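Local coordinates for protein putative short-chain dehydrogenase/reductase (Corynebacterium glutamicum, PDB 3E9N) that is a putative short-chain dehydrogenase/reductase of unproven function, perhaps reducing acetoacetyl-CoA with a nicotinamide cofactor, at residues Leu70-Ala82 with Leu117-Ile131. Sequence-based numbering, arbitrary orientation. Where two conformers were deposited one is given.
Sequences LKNLDHVDTLVHA and LLPALRAASGCVIYI
Leu79 and His81 pair with Val128 and Tyr130 in a parallel beta sheet, the axes of the short strands lying 12° apart. Backbone bonds pass back and forth from Cys127 N-Asp77 O through to Ile131 N-His81 O, the longest at 3.3 Å. Gly126 suits the strand entry: its bare CA nestles 3.0 Å from Asp77 O, and a CB would point at the carbonyl oxygens of Val76 and Asp77. Val76 N bonds Ala120 O from above the carbonyl plane, while Ala124 N takes the opposite face.

Apolar contacts fill the angle between helix and strand. Leu79, CG anti to the backbone N (chi1 171°), sends CD1 to Leu117 CD1 at 3.9 Å and CD2 to Leu121 CD1, Leu121 crossing it at about a right angle. Val76 CG2 meets Ala120 CB at 3.7 Å; small alanines let the loop lie close.

His75 lays a ring face over Ala123 CB, a CH-pi contact, while its ND1 bonds Asp74 OD1 at 2.6 Å, which helps hold the ring's rotation. His81 and Tyr130 point the same way, their ring planes 18° apart but slid so that they barely overlap, with His81 CD2 3.5 Å from Tyr130 CE1; His81 NE2 bonds Ser114 OG.

In this Rossmann fold, strand 78-81 lies between strands 7-11 and 127-131; right-handed crossover helix 95-124 covers the face of Leu79 and His81, where Tyr130 touches helix 144-164, and helix 203-214 covers that of Val80 and Ile129.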
ATOM      1  N   LEU A  70     -15.583  -7.069 -32.529  1.00 32.74           N
ATOM      2  CA  LEU A  70     -14.635  -7.839 -31.714  1.00 34.04           C
ATOM      3  C   LEU A  70     -15.277  -9.151 -31.410  1.00 34.33           C
ATOM      4  O   LEU A  70     -14.637 -10.046 -30.824  1.00 34.91           O
ATOM      5  CB  LEU A  70     -14.257  -7.150 -30.385  1.00 32.50           C
ATOM      6  CG  LEU A  70     -13.503  -5.814 -30.460  1.00 33.59           C
ATOM      7  CD1 LEU A  70     -13.196  -5.259 -29.006  1.00 30.90           C
ATOM      8  CD2 LEU A  70     -12.241  -5.925 -31.290  1.00 27.06           C
ATOM      9  N   LYS A  71     -16.539  -9.279 -31.787  1.00 33.90           N
ATOM     10  CA  LYS A  71     -17.272 -10.487 -31.395  1.00 36.29           C
ATOM     11  C   LYS A  71     -16.792 -11.795 -32.061  1.00 36.99           C
ATOM     12  O   LYS A  71     -16.941 -12.873 -31.495  1.00 38.09           O
ATOM     13  CB  LYS A  71     -18.765 -10.307 -31.623  1.00 36.22           C
ATOM     14  CG  LYS A  71     -19.521  -9.802 -30.395  1.00 37.31           C
ATOM     15  CD  LYS A  71     -20.756  -8.995 -30.854  1.00 39.24           C
ATOM     16  CE  LYS A  71     -21.513  -8.387 -29.675  1.00 40.50           C
ATOM     17  NZ  LYS A  71     -22.914  -8.067 -30.070  1.00 43.35           N
ATOM     18  N   ASN A  72     -16.195 -11.694 -33.238  1.00 36.97           N
ATOM     19  CA  ASN A  72     -15.768 -12.867 -33.947  1.00 38.26           C
ATOM     20  C   ASN A  72     -14.395 -13.352 -33.505  1.00 36.82           C
ATOM     21  O   ASN A  72     -13.962 -14.340 -33.986  1.00 36.90           O
ATOM     22  CB  ASN A  72     -15.743 -12.558 -35.474  1.00 38.75           C
ATOM     23  CG  ASN A  72     -14.464 -11.875 -35.894  1.00 42.37           C
ATOM     24  OD1 ASN A  72     -13.461 -12.529 -36.178  1.00 50.88           O
ATOM     25  ND2 ASN A  72     -14.462 -10.554 -35.883  1.00 48.92           N
ATOM     26  N   LEU A  73     -13.686 -12.643 -32.630  1.00 37.14           N
ATOM     27  CA  LEU A  73     -12.312 -13.067 -32.205  1.00 36.02           C
ATOM     28  C   LEU A  73     -12.370 -14.215 -31.264  1.00 35.99           C
ATOM     29  O   LEU A  73     -13.032 -14.150 -30.254  1.00 38.15           O
ATOM     30  CB  LEU A  73     -11.527 -11.912 -31.555  1.00 35.74           C
ATOM     31  CG  LEU A  73     -11.462 -10.659 -32.424  1.00 32.84           C
ATOM     32  CD1 LEU A  73     -10.802  -9.420 -31.745  1.00 28.23           C
ATOM     33  CD2 LEU A  73     -10.802 -11.037 -33.742  1.00 33.33           C
ATOM     34  N   ASP A  74     -11.706 -15.302 -31.584  1.00 36.42           N
ATOM     35  CA  ASP A  74     -11.781 -16.465 -30.695  1.00 36.73           C
ATOM     36  C   ASP A  74     -10.478 -16.678 -29.925  1.00 35.35           C
ATOM     37  O   ASP A  74     -10.428 -17.520 -29.040  1.00 35.83           O
ATOM     38  CB  ASP A  74     -12.134 -17.750 -31.483  1.00 37.45           C
ATOM     39  CG  ASP A  74     -11.127 -18.046 -32.611  1.00 38.97           C
ATOM     40  OD1 ASP A  74      -9.889 -18.120 -32.370  1.00 43.94           O
ATOM     41  OD2 ASP A  74     -11.577 -18.197 -33.753  1.00 40.75           O
ATOM     42  N   HIS A  75      -9.427 -15.955 -30.297  1.00 33.19           N
ATOM     43  CA  HIS A  75      -8.199 -15.869 -29.468  1.00 32.18           C
ATOM     44  C   HIS A  75      -7.791 -14.385 -29.371  1.00 31.26           C
ATOM     45  O   HIS A  75      -7.645 -13.725 -30.385  1.00 33.02           O
ATOM     46  CB  HIS A  75      -7.070 -16.661 -30.106  1.00 31.03           C
ATOM     47  CG  HIS A  75      -7.204 -18.146 -29.962  1.00 31.61           C
ATOM     48  ND1 HIS A  75      -8.196 -18.875 -30.595  1.00 31.85           N
ATOM     49  CD2 HIS A  75      -6.455 -19.049 -29.285  1.00 32.49           C
ATOM     50  CE1 HIS A  75      -8.061 -20.159 -30.294  1.00 31.91           C
ATOM     51  NE2 HIS A  75      -7.014 -20.293 -29.504  1.00 34.53           N
ATOM     52  N   VAL A  76      -7.670 -13.828 -28.179  1.00 29.71           N
ATOM     53  CA  VAL A  76      -7.043 -12.507 -28.061  1.00 28.34           C
ATOM     54  C   VAL A  76      -5.742 -12.629 -27.244  1.00 28.53           C
ATOM     55  O   VAL A  76      -5.776 -13.095 -26.093  1.00 26.51           O
ATOM     56  CB  VAL A  76      -7.934 -11.487 -27.329  1.00 28.86           C
ATOM     57  CG1 VAL A  76      -7.178 -10.089 -27.184  1.00 27.17           C
ATOM     58  CG2 VAL A  76      -9.288 -11.307 -28.060  1.00 27.86           C
ATOM     59  N   ASP A  77      -4.625 -12.196 -27.833  1.00 27.76           N
ATOM     60  CA  ASP A  77      -3.301 -12.342 -27.184  1.00 29.41           C
ATOM     61  C   ASP A  77      -2.987 -11.177 -26.236  1.00 29.94           C
ATOM     62  O   ASP A  77      -2.435 -11.381 -25.177  1.00 30.13           O
ATOM     63  CB  ASP A  77      -2.201 -12.477 -28.247  1.00 28.02           C
ATOM     64  CG  ASP A  77      -2.417 -13.704 -29.123  1.00 28.94           C
ATOM     65  OD1 ASP A  77      -2.002 -14.797 -28.706  1.00 27.93           O
ATOM     66  OD2 ASP A  77      -3.035 -13.591 -30.214  1.00 29.97           O
ATOM     67  N   THR A  78      -3.379  -9.964 -26.640  1.00 29.91           N
ATOM     68  CA  THR A  78      -3.070  -8.758 -25.935  1.00 29.54           C
ATOM     69  C   THR A  78      -4.316  -7.845 -25.966  1.00 29.21           C
ATOM     70  O   THR A  78      -4.854  -7.499 -27.040  1.00 29.90           O
ATOM     71  CB  THR A  78      -1.859  -8.025 -26.621  1.00 30.66           C
ATOM     72  OG1 THR A  78      -0.753  -8.920 -26.724  1.00 33.72           O
ATOM     73  CG2 THR A  78      -1.425  -6.798 -25.841  1.00 28.60           C
ATOM     74  N   LEU A  79      -4.750  -7.439 -24.783  1.00 27.99           N
ATOM     75  CA  LEU A  79      -5.815  -6.477 -24.604  1.00 28.15           C
ATOM     76  C   LEU A  79      -5.269  -5.344 -23.717  1.00 28.17           C
ATOM     77  O   LEU A  79      -4.853  -5.575 -22.557  1.00 27.99           O
ATOM     78  CB  LEU A  79      -6.983  -7.168 -23.886  1.00 27.51           C
ATOM     79  CG  LEU A  79      -8.159  -6.299 -23.403  1.00 30.29           C
ATOM     80  CD1 LEU A  79      -8.829  -5.422 -24.560  1.00 22.16           C
ATOM     81  CD2 LEU A  79      -9.218  -7.148 -22.576  1.00 27.34           C
ATOM     82  N   VAL A  80      -5.274  -4.132 -24.248  1.00 27.97           N
ATOM     83  CA  VAL A  80      -4.732  -2.970 -23.542  1.00 28.28           C
ATOM     84  C   VAL A  80      -5.837  -1.923 -23.403  1.00 28.85           C
ATOM     85  O   VAL A  80      -6.371  -1.467 -24.400  1.00 29.39           O
ATOM     86  CB  VAL A  80      -3.579  -2.341 -24.332  1.00 28.47           C
ATOM     87  CG1 VAL A  80      -3.089  -0.982 -23.657  1.00 26.44           C
ATOM     88  CG2 VAL A  80      -2.454  -3.367 -24.501  1.00 26.40           C
ATOM     89  N   HIS A  81      -6.148  -1.545 -22.173  1.00 29.49           N
ATOM     90  CA  HIS A  81      -7.220  -0.647 -21.864  1.00 30.92           C
ATOM     91  C   HIS A  81      -6.575   0.741 -21.689  1.00 33.31           C
ATOM     92  O   HIS A  81      -6.084   1.061 -20.614  1.00 33.03           O
ATOM     93  CB  HIS A  81      -7.945  -1.062 -20.564  1.00 30.66           C
ATOM     94  CG  HIS A  81      -8.614  -2.412 -20.604  1.00 30.26           C
ATOM     95  ND1 HIS A  81      -9.760  -2.669 -21.338  1.00 30.07           N
ATOM     96  CD2 HIS A  81      -8.313  -3.576 -19.970  1.00 30.18           C
ATOM     97  CE1 HIS A  81     -10.139  -3.925 -21.155  1.00 29.27           C
ATOM     98  NE2 HIS A  81      -9.289  -4.495 -20.310  1.00 29.95           N
ATOM     99  N   ALA A  82      -6.500   1.510 -22.780  1.00 34.40           N
ATOM    100  CA  ALA A  82      -6.056   2.898 -22.736  1.00 35.30           C
ATOM    101  C   ALA A  82      -7.203   3.943 -22.903  1.00 36.07           C
ATOM    102  O   ALA A  82      -6.943   5.110 -22.993  1.00 36.74           O
ATOM    103  CB  ALA A  82      -4.971   3.141 -23.786  1.00 35.45           C
ATOM    104  N   LEU A 117     -14.502 -10.552 -23.538  1.00 32.03           N
ATOM    105  CA  LEU A 117     -13.392 -11.174 -24.315  1.00 31.12           C
ATOM    106  C   LEU A 117     -12.747 -12.292 -23.540  1.00 30.96           C
ATOM    107  O   LEU A 117     -11.815 -12.933 -24.029  1.00 31.22           O
ATOM    108  CB  LEU A 117     -12.297 -10.171 -24.700  1.00 31.65           C
ATOM    109  CG  LEU A 117     -12.680  -8.975 -25.564  1.00 31.78           C
ATOM    110  CD1 LEU A 117     -11.540  -8.008 -25.781  1.00 28.05           C
ATOM    111  CD2 LEU A 117     -13.185  -9.520 -26.896  1.00 34.55           C
ATOM    112  N   LEU A 118     -13.229 -12.542 -22.337  1.00 30.82           N
ATOM    113  CA  LEU A 118     -12.673 -13.626 -21.527  1.00 32.09           C
ATOM    114  C   LEU A 118     -12.407 -14.975 -22.254  1.00 32.56           C
ATOM    115  O   LEU A 118     -11.348 -15.592 -22.056  1.00 34.84           O
ATOM    116  CB  LEU A 118     -13.521 -13.852 -20.256  1.00 31.58           C
ATOM    117  CG  LEU A 118     -12.796 -14.473 -19.074  1.00 32.89           C
ATOM    118  CD1 LEU A 118     -11.450 -13.756 -18.826  1.00 34.92           C
ATOM    119  CD2 LEU A 118     -13.628 -14.381 -17.846  1.00 34.06           C
ATOM    120  N   PRO A 119     -13.378 -15.482 -23.032  1.00 32.55           N
ATOM    121  CA  PRO A 119     -13.167 -16.827 -23.618  1.00 31.32           C
ATOM    122  C   PRO A 119     -11.999 -16.848 -24.562  1.00 30.26           C
ATOM    123  O   PRO A 119     -11.242 -17.816 -24.594  1.00 28.69           O
ATOM    124  CB  PRO A 119     -14.474 -17.076 -24.407  1.00 30.98           C
ATOM    125  CG  PRO A 119     -15.537 -16.360 -23.571  1.00 31.92           C
ATOM    126  CD  PRO A 119     -14.818 -15.092 -23.035  1.00 32.75           C
ATOM    127  N   ALA A 120     -11.892 -15.782 -25.344  1.00 29.40           N
ATOM    128  CA  ALA A 120     -10.797 -15.620 -26.266  1.00 28.47           C
ATOM    129  C   ALA A 120      -9.453 -15.363 -25.542  1.00 28.17           C
ATOM    130  O   ALA A 120      -8.388 -15.664 -26.091  1.00 27.92           O
ATOM    131  CB  ALA A 120     -11.106 -14.472 -27.228  1.00 28.91           C
ATOM    132  N   LEU A 121      -9.498 -14.747 -24.361  1.00 26.89           N
ATOM    133  CA  LEU A 121      -8.281 -14.411 -23.639  1.00 26.72           C
ATOM    134  C   LEU A 121      -7.706 -15.721 -23.058  1.00 27.44           C
ATOM    135  O   LEU A 121      -6.507 -15.929 -23.083  1.00 27.18           O
ATOM    136  CB  LEU A 121      -8.556 -13.424 -22.490  1.00 24.66           C
ATOM    137  CG  LEU A 121      -8.795 -11.982 -22.876  1.00 26.87           C
ATOM    138  CD1 LEU A 121      -9.449 -11.135 -21.708  1.00 26.41           C
ATOM    139  CD2 LEU A 121      -7.579 -11.293 -23.486  1.00 20.97           C
ATOM    140  N   ARG A 122      -8.591 -16.569 -22.538  1.00 27.88           N
ATOM    141  CA  ARG A 122      -8.234 -17.848 -21.987  1.00 29.45           C
ATOM    142  C   ARG A 122      -7.705 -18.735 -23.063  1.00 31.31           C
ATOM    143  O   ARG A 122      -6.666 -19.375 -22.876  1.00 32.42           O
ATOM    144  CB  ARG A 122      -9.467 -18.499 -21.397  1.00 28.87           C
ATOM    145  CG  ARG A 122      -9.850 -17.890 -20.071  1.00 28.80           C
ATOM    146  CD  ARG A 122     -11.066 -18.559 -19.517  1.00 27.62           C
ATOM    147  NE  ARG A 122     -11.490 -17.950 -18.264  1.00 29.14           N
ATOM    148  CZ  ARG A 122     -12.542 -18.376 -17.572  1.00 31.64           C
ATOM    149  NH1 ARG A 122     -13.243 -19.403 -18.025  1.00 31.83           N
ATOM    150  NH2 ARG A 122     -12.886 -17.799 -16.426  1.00 30.59           N
ATOM    151  N   ALA A 123      -8.408 -18.750 -24.199  1.00 31.50           N
ATOM    152  CA  ALA A 123      -8.014 -19.548 -25.341  1.00 32.40           C
ATOM    153  C   ALA A 123      -6.606 -19.230 -25.812  1.00 32.01           C
ATOM    154  O   ALA A 123      -5.928 -20.120 -26.257  1.00 32.66           O
ATOM    155  CB  ALA A 123      -9.036 -19.369 -26.555  1.00 32.23           C
ATOM    156  N   ALA A 124      -6.213 -17.956 -25.777  1.00 30.90           N
ATOM    157  CA  ALA A 124      -4.885 -17.554 -26.235  1.00 30.43           C
ATOM    158  C   ALA A 124      -3.873 -17.470 -25.109  1.00 31.61           C
ATOM    159  O   ALA A 124      -2.706 -17.164 -25.360  1.00 32.61           O
ATOM    160  CB  ALA A 124      -4.931 -16.185 -26.995  1.00 29.68           C
ATOM    161  N   SER A 125      -4.297 -17.738 -23.875  1.00 32.38           N
ATOM    162  CA  SER A 125      -3.530 -17.339 -22.689  1.00 33.66           C
ATOM    163  C   SER A 125      -3.013 -15.868 -22.739  1.00 33.01           C
ATOM    164  O   SER A 125      -1.826 -15.605 -22.524  1.00 32.22           O
ATOM    165  CB  SER A 125      -2.350 -18.299 -22.463  1.00 33.48           C
ATOM    166  OG  SER A 125      -2.829 -19.594 -22.216  1.00 36.70           O
ATOM    167  N   GLY A 126      -3.893 -14.929 -23.044  1.00 32.34           N
ATOM    168  CA  GLY A 126      -3.464 -13.570 -23.352  1.00 31.66           C
ATOM    169  C   GLY A 126      -3.052 -12.719 -22.165  1.00 32.32           C
ATOM    170  O   GLY A 126      -3.105 -13.130 -20.985  1.00 32.62           O
ATOM    171  N   CYS A 127      -2.636 -11.506 -22.483  1.00 32.71           N
ATOM    172  CA  CYS A 127      -2.228 -10.527 -21.482  0.50 34.05           C
ATOM    173  C   CYS A 127      -3.214  -9.386 -21.489  1.00 33.36           C
ATOM    174  O   CYS A 127      -3.518  -8.859 -22.569  1.00 33.66           O
ATOM    175  CB  CYS A 127      -0.891  -9.920 -21.875  0.50 33.64           C
ATOM    176  SG  CYS A 127       0.408 -11.059 -21.839  0.50 40.37           S
ATOM    177  N   VAL A 128      -3.686  -9.000 -20.305  1.00 31.96           N
ATOM    178  CA  VAL A 128      -4.573  -7.867 -20.140  1.00 32.54           C
ATOM    179  C   VAL A 128      -3.787  -6.777 -19.404  1.00 32.93           C
ATOM    180  O   VAL A 128      -3.282  -6.982 -18.309  1.00 32.67           O
ATOM    181  CB  VAL A 128      -5.895  -8.235 -19.341  1.00 32.66           C
ATOM    182  CG1 VAL A 128      -6.814  -6.990 -19.175  1.00 32.50           C
ATOM    183  CG2 VAL A 128      -6.658  -9.305 -20.050  1.00 31.25           C
ATOM    184  N   ILE A 129      -3.659  -5.616 -20.024  1.00 33.27           N
ATOM    185  CA  ILE A 129      -2.912  -4.570 -19.412  1.00 33.48           C
ATOM    186  C   ILE A 129      -3.805  -3.374 -19.168  1.00 33.54           C
ATOM    187  O   ILE A 129      -4.469  -2.917 -20.092  1.00 34.84           O
ATOM    188  CB  ILE A 129      -1.720  -4.167 -20.271  1.00 34.13           C
ATOM    189  CG1 ILE A 129      -0.742  -5.352 -20.365  1.00 34.65           C
ATOM    190  CG2 ILE A 129      -1.028  -2.942 -19.637  1.00 32.39           C
ATOM    191  CD1 ILE A 129       0.029  -5.420 -21.640  1.00 35.96           C
ATOM    192  N   TYR A 130      -3.838  -2.883 -17.932  1.00 33.08           N
ATOM    193  CA  TYR A 130      -4.600  -1.661 -17.583  1.00 32.26           C
ATOM    194  C   TYR A 130      -3.654  -0.476 -17.480  1.00 32.58           C
ATOM    195  O   TYR A 130      -2.549  -0.633 -16.924  1.00 31.85           O
ATOM    196  CB  TYR A 130      -5.317  -1.849 -16.253  1.00 32.38           C
ATOM    197  CG  TYR A 130      -6.260  -3.049 -16.178  1.00 33.64           C
ATOM    198  CD1 TYR A 130      -7.560  -2.956 -16.609  1.00 35.19           C
ATOM    199  CD2 TYR A 130      -5.836  -4.277 -15.634  1.00 35.80           C
ATOM    200  CE1 TYR A 130      -8.416  -4.066 -16.513  1.00 38.42           C
ATOM    201  CE2 TYR A 130      -6.674  -5.378 -15.536  1.00 34.67           C
ATOM    202  CZ  TYR A 130      -7.953  -5.266 -15.966  1.00 38.25           C
ATOM    203  OH  TYR A 130      -8.796  -6.360 -15.921  1.00 42.38           O
ATOM    204  N   ILE A 131      -4.031   0.675 -18.060  1.00 32.77           N
ATOM    205  CA  ILE A 131      -3.273   1.891 -17.878  1.00 33.97           C
ATOM    206  C   ILE A 131      -3.993   2.663 -16.834  1.00 36.05           C
ATOM    207  O   ILE A 131      -5.107   3.117 -17.077  1.00 36.55           O
ATOM    208  CB  ILE A 131      -3.239   2.779 -19.098  1.00 34.27           C
ATOM    209  CG1 ILE A 131      -2.854   1.984 -20.332  1.00 36.24           C
ATOM    210  CG2 ILE A 131      -2.204   3.903 -18.909  1.00 32.43           C
ATOM    211  CD1 ILE A 131      -1.450   1.673 -20.378  1.00 40.52           C
TER